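Local coordinates for protein FAD-binding oxidoreductase (Gulosibacter chungangensis, PDB 7PBG) that oxidises 4-ethylphenol by dehydrogenation, probably to 4-vinylphenol, using a covalently bound FAD cofactor, at residues Ala124-Gly129 with Lys133-Ala138; Phe396-Val401 with Ala410-Asp415. All coordinates share one frame; numbering follows the deposited sequence.

Overall arrangement
The two contacts follow each other along the chain and neither nest nor cross. Interaction 1 comes first, in the FAD-binding part. It closes the short turn between strand 123-126 and helix 132-142, and packs that helix on an antiparallel sheet. Interaction 2 follows in the C-terminal part. It closes the connection between strand 393-402 and helix 406-422, and so ties this helix to the large eight-stranded sheet. The centres of interaction 1 and interaction 2 are 33 Å apart. The contacts lie on opposite sides of the chain's centre and do not touch. FAD relates to both: 396-401 touches the flavin through F397, whereas the side chain of V126 is about 10 Å from the cofactor.

Interaction 1: residues Ala124-Gly129 with Lys133-Ala138; sequences AVVEPG and KTLYEA
L135 has CG anti to its backbone N (chi1 -178°), and a chi2 of 62° then turns CD1 to strand 123-126. V126 holds CG1 anti to its carbonyl carbon (chi1 -62°), which carries this branch to the same leucine methyl. CD1 of L135 is 4.1 Å from CG1 of V126. It also lies 3.9 Å from CB of A124. One methyl is thus set against two residues of one strand face, while V125 between them points away from the helix. The V126 side chain lies roughly perpendicular to that of L135. No hydrogen bond joins the two segments directly, and all three touching residues are buried.

This is a strand-turn-helix connection in the FAD-binding domain of the PCMH type. Strand 123-126 runs antiparallel to both 114-118 and 226-237, and helix 132-142 packs on this sheet. L135 extends the apolar packing to V114, I148 and V158.

Beyond the leucine, water 1 bridges the turn and the helix. It donates to O of G129 at 2.9 Å and to OG1 of T134 at 2.7 Å. The same OG1 is hydrogen-bonded to OD1 of D131, so two partners hold the threonine hydroxyl. On the exposed side of the helix, NZ of K133 makes a long salt bridge to OE2 of E137, at 3.7 Å, one turn on. In the turn after the strand, O of P128 is hydrogen-bonded to OG of S157, a residue that binds FAD.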
# COMPACT_ATOMS: atom_id res chain seq x y z
N ALA A 124 -2.93 -13.13 -10.76
CA ALA A 124 -3.35 -14.49 -10.45
C ALA A 124 -4.15 -14.44 -9.17
O ALA A 124 -4.08 -13.43 -8.43
CB ALA A 124 -2.15 -15.40 -10.33
N VAL A 125 -4.93 -15.46 -8.96
CA VAL A 125 -5.73 -15.65 -7.73
C VAL A 125 -5.33 -16.98 -7.11
O VAL A 125 -5.37 -18.04 -7.83
CB VAL A 125 -7.25 -15.55 -7.97
CG1 VAL A 125 -8.05 -15.79 -6.69
CG2 VAL A 125 -7.60 -14.24 -8.64
N VAL A 126 -4.98 -16.95 -5.84
CA VAL A 126 -4.43 -18.16 -5.19
C VAL A 126 -5.20 -18.49 -3.92
O VAL A 126 -5.66 -17.57 -3.22
CB VAL A 126 -2.92 -18.03 -4.91
CG1 VAL A 126 -2.17 -17.86 -6.21
CG2 VAL A 126 -2.61 -16.88 -3.97
N GLU A 127 -5.27 -19.76 -3.65
CA GLU A 127 -5.67 -20.28 -2.32
C GLU A 127 -4.41 -20.42 -1.47
O GLU A 127 -3.26 -20.35 -1.92
CB GLU A 127 -6.43 -21.61 -2.52
CG GLU A 127 -7.74 -21.40 -3.25
CD GLU A 127 -8.64 -22.61 -3.28
OE1 GLU A 127 -8.09 -23.72 -3.43
OE2 GLU A 127 -9.88 -22.44 -3.02
N PRO A 128 -4.58 -20.70 -0.17
CA PRO A 128 -3.44 -20.72 0.73
C PRO A 128 -2.29 -21.66 0.35
O PRO A 128 -1.15 -21.33 0.55
CB PRO A 128 -4.07 -21.12 2.07
CG PRO A 128 -5.48 -20.64 1.97
CD PRO A 128 -5.89 -20.82 0.52
N GLY A 129 -2.58 -22.85 -0.19
CA GLY A 129 -1.57 -23.88 -0.36
C GLY A 129 -0.76 -23.71 -1.63
O GLY A 129 0.16 -24.54 -1.86
N LYS A 133 6.57 -22.53 -6.43
CA LYS A 133 6.80 -23.56 -7.49
C LYS A 133 5.51 -23.78 -8.29
O LYS A 133 5.54 -23.72 -9.53
CB LYS A 133 7.29 -24.88 -6.88
CG LYS A 133 7.45 -26.03 -7.86
CD LYS A 133 8.18 -27.21 -7.22
CE LYS A 133 8.27 -28.43 -8.11
NZ LYS A 133 7.06 -29.27 -7.96
N THR A 134 4.39 -24.02 -7.60
CA THR A 134 3.10 -24.32 -8.23
C THR A 134 2.61 -23.15 -9.09
O THR A 134 2.15 -23.39 -10.22
CB THR A 134 2.07 -24.70 -7.17
OG1 THR A 134 2.63 -25.87 -6.59
CG2 THR A 134 0.71 -24.97 -7.78
N LEU A 135 2.71 -21.90 -8.59
CA LEU A 135 2.18 -20.77 -9.34
C LEU A 135 3.06 -20.58 -10.56
O LEU A 135 2.50 -20.37 -11.62
CB LEU A 135 2.15 -19.51 -8.47
CG LEU A 135 1.56 -18.30 -9.17
CD1 LEU A 135 0.12 -18.52 -9.56
CD2 LEU A 135 1.70 -17.04 -8.28
N TYR A 136 4.37 -20.79 -10.43
CA TYR A 136 5.30 -20.66 -11.57
C TYR A 136 4.88 -21.66 -12.63
O TYR A 136 4.75 -21.28 -13.83
CB TYR A 136 6.72 -20.88 -11.11
CG TYR A 136 7.66 -21.03 -12.26
CD1 TYR A 136 7.98 -19.92 -13.01
CD2 TYR A 136 8.14 -22.27 -12.63
CE1 TYR A 136 8.86 -20.03 -14.06
CE2 TYR A 136 8.98 -22.40 -13.72
CZ TYR A 136 9.31 -21.28 -14.45
OH TYR A 136 10.15 -21.39 -15.53
N GLU A 137 4.67 -22.89 -12.22
CA GLU A 137 4.31 -23.96 -13.19
C GLU A 137 2.95 -23.62 -13.83
O GLU A 137 2.83 -23.75 -15.05
CB GLU A 137 4.30 -25.32 -12.49
CG GLU A 137 5.73 -25.81 -12.23
CD GLU A 137 5.88 -27.09 -11.44
OE1 GLU A 137 4.86 -27.63 -11.02
OE2 GLU A 137 7.04 -27.48 -11.21
N ALA A 138 1.97 -23.18 -13.04
CA ALA A 138 0.62 -22.86 -13.56
C ALA A 138 0.69 -21.73 -14.57
O ALA A 138 0.05 -21.85 -15.61
CB ALA A 138 -0.35 -22.57 -12.46
O HOH W 1 1.42 -25.50 -4.23

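Interaction 2: residues Phe396-Val401 with Ala410-Asp415. With FAD (flavin-adenine dinucleotide), chain C.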
# COMPACT_ATOMS: atom_id res chain seq x y z
N PHE A 396 17.29 -17.97 12.54
CA PHE A 396 16.51 -17.22 13.53
C PHE A 396 16.79 -15.76 13.27
O PHE A 396 17.80 -15.26 13.71
CB PHE A 396 16.92 -17.72 14.91
CG PHE A 396 16.18 -17.18 16.10
CD1 PHE A 396 14.92 -17.65 16.41
CD2 PHE A 396 16.73 -16.19 16.91
CE1 PHE A 396 14.23 -17.18 17.52
CE2 PHE A 396 16.05 -15.73 18.01
CZ PHE A 396 14.81 -16.21 18.32
N PHE A 397 15.90 -15.09 12.51
CA PHE A 397 16.26 -13.83 11.82
C PHE A 397 16.30 -12.66 12.81
O PHE A 397 15.40 -12.52 13.63
CB PHE A 397 15.27 -13.52 10.69
CG PHE A 397 15.48 -14.38 9.49
CD1 PHE A 397 16.57 -14.19 8.64
CD2 PHE A 397 14.56 -15.37 9.18
CE1 PHE A 397 16.78 -15.03 7.56
CE2 PHE A 397 14.75 -16.19 8.08
CZ PHE A 397 15.85 -15.99 7.25
N TYR A 398 17.32 -11.85 12.67
CA TYR A 398 17.37 -10.45 13.18
C TYR A 398 17.44 -9.56 11.95
O TYR A 398 18.50 -9.51 11.31
CB TYR A 398 18.59 -10.26 14.06
CG TYR A 398 18.86 -8.83 14.44
CD1 TYR A 398 18.00 -8.14 15.28
CD2 TYR A 398 19.98 -8.17 13.96
CE1 TYR A 398 18.21 -6.81 15.59
CE2 TYR A 398 20.23 -6.85 14.32
CZ TYR A 398 19.33 -6.17 15.11
OH TYR A 398 19.53 -4.86 15.46
N ALA A 399 16.36 -8.85 11.63
CA ALA A 399 16.31 -8.09 10.35
C ALA A 399 15.82 -6.66 10.58
O ALA A 399 14.68 -6.36 10.26
CB ALA A 399 15.47 -8.83 9.38
N PRO A 400 16.65 -5.78 11.15
CA PRO A 400 16.20 -4.42 11.34
C PRO A 400 16.22 -3.56 10.08
O PRO A 400 17.04 -3.72 9.20
CB PRO A 400 17.20 -3.84 12.33
CG PRO A 400 18.47 -4.62 12.07
CD PRO A 400 17.98 -6.02 11.72
N VAL A 401 15.41 -2.51 10.15
CA VAL A 401 15.27 -1.54 9.05
C VAL A 401 15.81 -0.20 9.58
O VAL A 401 15.62 0.11 10.75
CB VAL A 401 13.83 -1.45 8.54
CG1 VAL A 401 12.82 -1.06 9.61
CG2 VAL A 401 13.73 -0.55 7.31
N ALA A 410 28.13 -0.58 7.91
CA ALA A 410 29.42 -1.17 8.34
C ALA A 410 29.43 -1.32 9.85
O ALA A 410 29.96 -2.31 10.32
CB ALA A 410 30.58 -0.35 7.84
N LYS A 411 28.87 -0.38 10.59
CA LYS A 411 28.88 -0.49 12.07
C LYS A 411 27.97 -1.64 12.47
O LYS A 411 28.38 -2.44 13.35
CB LYS A 411 28.46 0.80 12.79
N GLN A 412 26.78 -1.74 11.89
CA GLN A 412 25.88 -2.88 12.14
C GLN A 412 26.61 -4.19 11.83
O GLN A 412 26.55 -5.11 12.66
CB GLN A 412 24.64 -2.81 11.27
CG GLN A 412 23.63 -1.83 11.80
CD GLN A 412 22.25 -2.26 11.38
OE1 GLN A 412 21.67 -3.20 11.94
NE2 GLN A 412 21.75 -1.59 10.36
N TYR A 413 27.29 -4.28 10.69
CA TYR A 413 28.06 -5.49 10.33
C TYR A 413 29.09 -5.81 11.42
O TYR A 413 29.12 -6.96 11.90
CB TYR A 413 28.80 -5.35 9.00
CG TYR A 413 29.47 -6.62 8.53
CD1 TYR A 413 28.71 -7.73 8.25
CD2 TYR A 413 30.84 -6.74 8.37
CE1 TYR A 413 29.25 -8.91 7.77
CE2 TYR A 413 31.41 -7.93 7.90
CZ TYR A 413 30.61 -9.02 7.57
OH TYR A 413 31.08 -10.22 7.04
N GLU A 414 29.96 -4.85 11.74
CA GLU A 414 31.06 -5.07 12.72
C GLU A 414 30.47 -5.45 14.08
O GLU A 414 30.95 -6.39 14.68
CB GLU A 414 31.97 -3.84 12.82
CG GLU A 414 32.87 -3.70 11.60
CD GLU A 414 33.79 -4.89 11.32
OE1 GLU A 414 34.10 -5.16 10.11
OE2 GLU A 414 34.20 -5.56 12.30
N ASP A 415 29.45 -4.75 14.54
CA ASP A 415 28.81 -5.06 15.84
C ASP A 415 28.22 -6.47 15.80
O ASP A 415 28.29 -7.17 16.82
CB ASP A 415 27.70 -4.06 16.17
CG ASP A 415 28.21 -2.67 16.59
OD1 ASP A 415 29.40 -2.52 16.82
OD2 ASP A 415 27.38 -1.76 16.69
PA FAD C . 3.06 -19.41 6.33
O1A FAD C . 3.91 -20.08 7.35
O2A FAD C . 1.91 -20.17 5.72
O5B FAD C . 2.47 -18.10 6.98
C5B FAD C . 3.27 -17.22 7.76
C4B FAD C . 2.37 -16.53 8.75
O4B FAD C . 1.39 -15.70 8.06
C3B FAD C . 1.51 -17.45 9.63
O3B FAD C . 2.24 -17.94 10.75
C2B FAD C . 0.30 -16.56 9.96
O2B FAD C . 0.64 -15.69 11.02
C1B FAD C . 0.10 -15.82 8.64
N9A FAD C . -0.76 -16.48 7.69
C8A FAD C . -0.36 -17.24 6.64
N7A FAD C . -1.36 -17.69 5.95
C5A FAD C . -2.48 -17.26 6.62
C6A FAD C . -3.85 -17.38 6.34
N6A FAD C . -4.33 -18.10 5.31
N1A FAD C . -4.71 -16.81 7.21
C2A FAD C . -4.21 -16.09 8.25
N3A FAD C . -2.94 -15.88 8.58
C4A FAD C . -2.12 -16.50 7.71
N1 FAD C . 11.21 -14.74 3.58
C2 FAD C . 11.01 -13.80 2.69
O2 FAD C . 9.97 -13.10 2.71
N3 FAD C . 11.86 -13.61 1.66
C4 FAD C . 13.03 -14.30 1.53
O4 FAD C . 13.74 -14.13 0.52
C4X FAD C . 13.31 -15.27 2.47
N5 FAD C . 14.43 -15.93 2.36
C5X FAD C . 14.68 -16.89 3.30
C6 FAD C . 15.87 -17.63 3.19
C7 FAD C . 16.18 -18.66 4.06
C7M FAD C . 17.46 -19.43 3.88
C8 FAD C . 15.25 -18.97 5.08
C8M FAD C . 15.54 -20.08 6.04
C9 FAD C . 14.10 -18.23 5.22
C9A FAD C . 13.77 -17.19 4.34
N10 FAD C . 12.58 -16.46 4.42
C10 FAD C . 12.31 -15.49 3.48
C1' FAD C . 11.54 -16.78 5.43
C2' FAD C . 10.51 -17.81 4.95
O2' FAD C . 11.17 -18.93 4.25
C3' FAD C . 9.45 -17.28 3.96
O3' FAD C . 8.98 -16.03 4.38
C4' FAD C . 8.24 -18.20 3.73
O4' FAD C . 7.64 -17.91 2.46
C5' FAD C . 7.23 -18.05 4.83
O5' FAD C . 6.51 -19.27 5.06
P FAD C . 5.13 -19.58 4.31
O1P FAD C . 4.90 -21.06 4.36
O2P FAD C . 5.22 -18.92 2.97
O3P FAD C . 4.03 -18.83 5.19
O HOH W 2 21.53 -3.74 14.49
O HOH W 3 19.15 -1.66 9.13
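The Y398 ring has P400 on one face, with the proline CD 3.5 Å above the plane and over the ring centre. Water 2 lies in plane at its edge and leads across to Q412. The segments belong to a beta-alpha-beta crossover of the C-terminal domain: strand 393-402, helix 406-422, then strand 426-433 of the same sheet, with strand 438-447 between the two. F397 turns its ring edge to the cofactor. CZ of F397 is 3.5 Å from C9 of FAD and lies over the face of the dimethylbenzene ring. Y92 stacks with F397. A serine here has no ring, so the flavin would probably lose its packing over C9, and Y92 its stacking mate.

Q412 reaches from the helix with CG anti to its carbonyl carbon (chi1 -78°) and the chain extended beyond. The Q412 and P400 side chains run side by side but point opposite ways, and OE1 of Q412 lies 3.5 Å from CG of P400. No direct hydrogen bond joins the segments. OE1 of Q412 instead accepts from ND1 of H440, on strand 438-447, and from water 2 at 2.6 Å. Water 2 is 2.5 Å from OH of Y398. The buried amide is thus held at both ends. Its NE2 donates to water 3 at 2.9 Å, and that water donates to O of P400 at 2.9 Å.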